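Long-range contact in HIT domain-containing protein (Sulfolobus tokodaii, PDB 2EO4), which probably hydrolyses adenylylated compounds such as adenylyl sulfate, as a zinc-binding member of the histidine triad family: residues L33-K41 against L58-I69. Residues are numbered along the deposited sequence; the frame is centred on the assembly and turned at random.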
ATOM      1  N   LEU A  33     -14.234  11.682   0.225  1.00 26.42           N
ATOM      2  CA  LEU A  33     -15.012  11.516  -0.992  1.00 27.65           C
ATOM      3  C   LEU A  33     -14.281  10.676  -2.041  1.00 26.82           C
ATOM      4  O   LEU A  33     -13.173  11.012  -2.457  1.00 27.01           O
ATOM      5  CB  LEU A  33     -15.351  12.893  -1.571  1.00 29.98           C
ATOM      6  CG  LEU A  33     -16.232  12.901  -2.818  1.00 32.49           C
ATOM      7  CD1 LEU A  33     -17.550  13.611  -2.517  1.00 34.58           C
ATOM      8  CD2 LEU A  33     -15.494  13.597  -3.946  1.00 34.10           C
ATOM      9  N   GLY A  34     -14.906   9.578  -2.460  1.00 26.08           N
ATOM     10  CA  GLY A  34     -14.295   8.719  -3.460  1.00 24.99           C
ATOM     11  C   GLY A  34     -13.490   7.557  -2.895  1.00 24.51           C
ATOM     12  O   GLY A  34     -12.911   6.783  -3.655  1.00 23.61           O
ATOM     13  N   HIS A  35     -13.452   7.442  -1.568  1.00 22.04           N
ATOM     14  CA  HIS A  35     -12.725   6.363  -0.892  1.00 22.18           C
ATOM     15  C   HIS A  35     -13.169   5.038  -1.513  1.00 22.01           C
ATOM     16  O   HIS A  35     -14.355   4.705  -1.518  1.00 21.87           O
ATOM     17  CB  HIS A  35     -13.049   6.404   0.610  1.00 23.14           C
ATOM     18  CG  HIS A  35     -12.294   5.408   1.437  1.00 24.08           C
ATOM     19  ND1 HIS A  35     -12.398   5.363   2.812  1.00 25.71           N
ATOM     20  CD2 HIS A  35     -11.452   4.405   1.092  1.00 22.89           C
ATOM     21  CE1 HIS A  35     -11.655   4.376   3.277  1.00 23.96           C
ATOM     22  NE2 HIS A  35     -11.070   3.777   2.255  1.00 23.95           N
ATOM     23  N   THR A  36     -12.203   4.286  -2.034  1.00 21.59           N
ATOM     24  CA  THR A  36     -12.477   3.020  -2.703  1.00 21.17           C
ATOM     25  C   THR A  36     -11.571   1.898  -2.216  1.00 22.31           C
ATOM     26  O   THR A  36     -10.460   2.143  -1.743  1.00 20.71           O
ATOM     27  CB  THR A  36     -12.295   3.191  -4.229  1.00 23.54           C
ATOM     28  OG1 THR A  36     -13.279   4.109  -4.710  1.00 24.16           O
ATOM     29  CG2 THR A  36     -12.433   1.856  -4.964  1.00 23.60           C
ATOM     30  N   LEU A  37     -12.060   0.667  -2.328  1.00 22.01           N
ATOM     31  CA  LEU A  37     -11.301  -0.505  -1.918  1.00 23.91           C
ATOM     32  C   LEU A  37     -11.055  -1.377  -3.145  1.00 23.64           C
ATOM     33  O   LEU A  37     -11.982  -1.677  -3.891  1.00 24.08           O
ATOM     34  CB  LEU A  37     -12.091  -1.290  -0.872  1.00 25.81           C
ATOM     35  CG  LEU A  37     -12.634  -0.365   0.220  1.00 29.16           C
ATOM     36  CD1 LEU A  37     -13.707  -1.053   1.024  1.00 32.50           C
ATOM     37  CD2 LEU A  37     -11.478   0.096   1.098  1.00 28.03           C
ATOM     38  N   VAL A  38      -9.801  -1.763  -3.359  1.00 22.35           N
ATOM     39  CA  VAL A  38      -9.455  -2.612  -4.492  1.00 22.55           C
ATOM     40  C   VAL A  38      -9.199  -3.988  -3.910  1.00 22.62           C
ATOM     41  O   VAL A  38      -8.419  -4.138  -2.968  1.00 21.08           O
ATOM     42  CB  VAL A  38      -8.189  -2.118  -5.215  1.00 21.61           C
ATOM     43  CG1 VAL A  38      -7.896  -3.018  -6.412  1.00 23.89           C
ATOM     44  CG2 VAL A  38      -8.382  -0.678  -5.670  1.00 23.18           C
ATOM     45  N   ILE A  39      -9.856  -4.996  -4.467  1.00 23.08           N
ATOM     46  CA  ILE A  39      -9.706  -6.336  -3.934  1.00 24.01           C
ATOM     47  C   ILE A  39      -9.567  -7.450  -4.954  1.00 24.88           C
ATOM     48  O   ILE A  39     -10.058  -7.347  -6.083  1.00 24.27           O
ATOM     49  CB  ILE A  39     -10.935  -6.729  -3.083  1.00 26.20           C
ATOM     50  CG1 ILE A  39     -12.167  -6.836  -3.990  1.00 28.05           C
ATOM     51  CG2 ILE A  39     -11.197  -5.689  -2.005  1.00 25.90           C
ATOM     52  CD1 ILE A  39     -13.397  -7.411  -3.317  1.00 30.92           C
ATOM     53  N   PRO A  40      -8.860  -8.522  -4.570  1.00 25.03           N
ATOM     54  CA  PRO A  40      -8.708  -9.662  -5.472  1.00 26.17           C
ATOM     55  C   PRO A  40     -10.042 -10.360  -5.191  1.00 26.87           C
ATOM     56  O   PRO A  40     -10.542 -10.278  -4.060  1.00 26.94           O
ATOM     57  CB  PRO A  40      -7.549 -10.450  -4.859  1.00 26.99           C
ATOM     58  CG  PRO A  40      -6.786  -9.417  -4.072  1.00 28.06           C
ATOM     59  CD  PRO A  40      -7.892  -8.597  -3.464  1.00 26.20           C
ATOM     60  N   LYS A  41     -10.638 -11.015  -6.179  1.00 26.13           N
ATOM     61  CA  LYS A  41     -11.903 -11.697  -5.924  1.00 27.29           C
ATOM     62  C   LYS A  41     -11.678 -12.920  -5.043  1.00 28.85           C
ATOM     63  O   LYS A  41     -12.518 -13.250  -4.202  1.00 29.23           O
ATOM     64  CB  LYS A  41     -12.577 -12.091  -7.241  1.00 27.43           C
ATOM     65  CG  LYS A  41     -13.151 -10.895  -7.980  1.00 25.06           C
ATOM     66  CD  LYS A  41     -13.923 -11.306  -9.217  1.00 27.58           C
ATOM     67  CE  LYS A  41     -14.589 -10.103  -9.863  1.00 26.87           C
ATOM     68  NZ  LYS A  41     -15.466 -10.505 -11.007  1.00 28.16           N
ATOM     69  N   LEU A  58      -2.669  -7.136  -8.608  1.00 22.93           N
ATOM     70  CA  LEU A  58      -3.368  -6.228  -7.702  1.00 22.91           C
ATOM     71  C   LEU A  58      -2.729  -4.842  -7.788  1.00 22.48           C
ATOM     72  O   LEU A  58      -3.418  -3.825  -7.835  1.00 22.65           O
ATOM     73  CB  LEU A  58      -3.278  -6.746  -6.261  1.00 22.55           C
ATOM     74  CG  LEU A  58      -3.866  -5.847  -5.164  1.00 21.69           C
ATOM     75  CD1 LEU A  58      -5.352  -5.651  -5.401  1.00 22.49           C
ATOM     76  CD2 LEU A  58      -3.624  -6.476  -3.795  1.00 23.30           C
ATOM     77  N   ALA A  59      -1.402  -4.809  -7.815  1.00 22.06           N
ATOM     78  CA  ALA A  59      -0.685  -3.539  -7.890  1.00 23.75           C
ATOM     79  C   ALA A  59      -1.047  -2.773  -9.161  1.00 23.51           C
ATOM     80  O   ALA A  59      -1.170  -1.549  -9.145  1.00 23.30           O
ATOM     81  CB  ALA A  59       0.817  -3.781  -7.841  1.00 23.15           C
ATOM     82  N   LYS A  60      -1.209  -3.502 -10.262  1.00 24.08           N
ATOM     83  CA  LYS A  60      -1.551  -2.886 -11.539  1.00 23.62           C
ATOM     84  C   LYS A  60      -2.977  -2.347 -11.535  1.00 22.16           C
ATOM     85  O   LYS A  60      -3.252  -1.282 -12.093  1.00 23.12           O
ATOM     86  CB  LYS A  60      -1.369  -3.905 -12.671  1.00 25.51           C
ATOM     87  CG  LYS A  60       0.060  -4.405 -12.794  1.00 25.96           C
ATOM     88  CD  LYS A  60       0.201  -5.464 -13.876  1.00 29.61           C
ATOM     89  CE  LYS A  60       1.604  -6.056 -13.867  1.00 29.52           C
ATOM     90  NZ  LYS A  60       1.787  -7.087 -14.927  1.00 32.11           N
ATOM     91  N   VAL A  61      -3.889  -3.084 -10.908  1.00 22.33           N
ATOM     92  CA  VAL A  61      -5.276  -2.646 -10.826  1.00 21.50           C
ATOM     93  C   VAL A  61      -5.344  -1.404  -9.936  1.00 21.31           C
ATOM     94  O   VAL A  61      -6.056  -0.449 -10.237  1.00 21.84           O
ATOM     95  CB  VAL A  61      -6.186  -3.757 -10.244  1.00 22.70           C
ATOM     96  CG1 VAL A  61      -7.580  -3.211  -9.986  1.00 23.10           C
ATOM     97  CG2 VAL A  61      -6.259  -4.932 -11.219  1.00 23.35           C
ATOM     98  N   VAL A  62      -4.596  -1.420  -8.838  1.00 20.61           N
ATOM     99  CA  VAL A  62      -4.570  -0.279  -7.930  1.00 20.32           C
ATOM    100  C   VAL A  62      -4.114   0.978  -8.682  1.00 20.22           C
ATOM    101  O   VAL A  62      -4.677   2.057  -8.500  1.00 21.21           O
ATOM    102  CB  VAL A  62      -3.635  -0.554  -6.728  1.00 20.86           C
ATOM    103  CG1 VAL A  62      -3.391   0.730  -5.931  1.00 20.50           C
ATOM    104  CG2 VAL A  62      -4.274  -1.593  -5.822  1.00 21.16           C
ATOM    105  N   LYS A  63      -3.111   0.843  -9.543  1.00 20.49           N
ATOM    106  CA  LYS A  63      -2.654   2.013 -10.300  1.00 21.20           C
ATOM    107  C   LYS A  63      -3.773   2.562 -11.189  1.00 21.29           C
ATOM    108  O   LYS A  63      -4.068   3.757 -11.166  1.00 20.41           O
ATOM    109  CB  LYS A  63      -1.449   1.675 -11.185  1.00 21.99           C
ATOM    110  CG  LYS A  63      -0.984   2.875 -12.026  1.00 22.59           C
ATOM    111  CD  LYS A  63       0.197   2.552 -12.940  1.00 24.91           C
ATOM    112  CE  LYS A  63       0.535   3.754 -13.820  1.00 26.19           C
ATOM    113  NZ  LYS A  63       1.738   3.538 -14.683  1.00 26.49           N
ATOM    114  N   LEU A  64      -4.386   1.688 -11.981  1.00 21.72           N
ATOM    115  CA  LEU A  64      -5.461   2.103 -12.878  1.00 23.21           C
ATOM    116  C   LEU A  64      -6.613   2.777 -12.142  1.00 23.16           C
ATOM    117  O   LEU A  64      -7.043   3.877 -12.503  1.00 24.57           O
ATOM    118  CB  LEU A  64      -6.002   0.899 -13.657  1.00 24.40           C
ATOM    119  CG  LEU A  64      -7.258   1.162 -14.496  1.00 27.11           C
ATOM    120  CD1 LEU A  64      -6.968   2.241 -15.528  1.00 25.57           C
ATOM    121  CD2 LEU A  64      -7.705  -0.127 -15.178  1.00 26.89           C
ATOM    122  N   VAL A  65      -7.119   2.112 -11.108  1.00 22.20           N
ATOM    123  CA  VAL A  65      -8.230   2.656 -10.346  1.00 21.47           C
ATOM    124  C   VAL A  65      -7.852   3.969  -9.666  1.00 21.14           C
ATOM    125  O   VAL A  65      -8.660   4.894  -9.618  1.00 22.05           O
ATOM    126  CB  VAL A  65      -8.733   1.636  -9.305  1.00 22.26           C
ATOM    127  CG1 VAL A  65      -9.852   2.245  -8.461  1.00 21.49           C
ATOM    128  CG2 VAL A  65      -9.238   0.388 -10.026  1.00 21.86           C
ATOM    129  N   SER A  66      -6.626   4.054  -9.151  1.00 21.49           N
ATOM    130  CA  SER A  66      -6.170   5.277  -8.498  1.00 20.61           C
ATOM    131  C   SER A  66      -6.158   6.426  -9.510  1.00 20.68           C
ATOM    132  O   SER A  66      -6.619   7.528  -9.212  1.00 21.53           O
ATOM    133  CB  SER A  66      -4.768   5.091  -7.905  1.00 22.35           C
ATOM    134  OG  SER A  66      -4.788   4.190  -6.803  1.00 20.81           O
ATOM    135  N   LEU A  67      -5.621   6.177 -10.701  1.00 22.16           N
ATOM    136  CA  LEU A  67      -5.593   7.221 -11.723  1.00 22.44           C
ATOM    137  C   LEU A  67      -7.024   7.650 -12.035  1.00 23.69           C
ATOM    138  O   LEU A  67      -7.313   8.842 -12.168  1.00 24.25           O
ATOM    139  CB  LEU A  67      -4.905   6.713 -12.993  1.00 23.38           C
ATOM    140  CG  LEU A  67      -3.377   6.621 -12.931  1.00 24.40           C
ATOM    141  CD1 LEU A  67      -2.841   5.867 -14.138  1.00 26.85           C
ATOM    142  CD2 LEU A  67      -2.790   8.028 -12.865  1.00 25.15           C
ATOM    143  N   GLY A  68      -7.917   6.671 -12.136  1.00 24.88           N
ATOM    144  CA  GLY A  68      -9.310   6.961 -12.430  1.00 25.01           C
ATOM    145  C   GLY A  68      -9.969   7.817 -11.366  1.00 25.75           C
ATOM    146  O   GLY A  68     -10.647   8.795 -11.675  1.00 24.51           O
ATOM    147  N   ILE A  69      -9.778   7.451 -10.101  1.00 23.92           N
ATOM    148  CA  ILE A  69     -10.368   8.210  -9.007  1.00 23.56           C
ATOM    149  C   ILE A  69      -9.797   9.624  -8.926  1.00 23.94           C
ATOM    150  O   ILE A  69     -10.547  10.588  -8.767  1.00 25.30           O
ATOM    151  CB  ILE A  69     -10.142   7.501  -7.653  1.00 22.67           C
ATOM    152  CG1 ILE A  69     -10.916   6.180  -7.628  1.00 24.11           C
ATOM    153  CG2 ILE A  69     -10.594   8.407  -6.500  1.00 23.66           C
ATOM    154  CD1 ILE A  69     -10.602   5.293  -6.423  1.00 24.01           C
TER
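The carbonyl group of Gly-34 is approached on both faces. On one, Thr-36 OG1 donates to Gly-34 O (2.9 Å) from 40° out of the plane. On the other stands Ile-69 CG2, 4.0 Å from Gly-34 O, while Ile-69 CD1 comes in closer to the plane on that same side. The pyrrolidine ring of Pro-40, at the far end of the strand, offers CG to Leu-58 CD1 at 4.2 Å. Ile-69 CD1 presses on Thr-36, tightly at Thr-36 CB (3.5 Å). An alanine at Thr-36 lacks OG1 and CG2; Gly-34 O would probably be left without this bond and Ile-69 CD1 without part of its support. Between these ends Val-38 does most of the packing. Its CG1 lies trans to the backbone N (chi1 -178°), which carries it into the helix face: Val-38 CG1 is 3.6 Å from Val-61 CG1 and 3.8 Å from Leu-58 CD1, with Val-62 CG2 alongside. Val-38 CG2 makes a looser contact with Val-65 CG1. No hydrogen bond spans the two segments. Within the helix, Val-62 O is gripped from opposite faces by Ser-66 N and OG. Strand 36-40 and helix 58-69 run nearly antiparallel (154°), their axes 8.8 Å apart. Tyr-47 and Leu-48 of the second subunit pack on Val-62 and Ser-66, respectively. His-35, Leu-37 and Ile-39 point away from the helix, His-35 and Leu-37 meeting His-98 and Ile-39 the predicted nucleophile His-96; Pro-40 O accepts from the zinc ligand His-94. A helix laid across the antiparallel sheet, opposite the histidine-bearing side, is characteristic of the HIT fold.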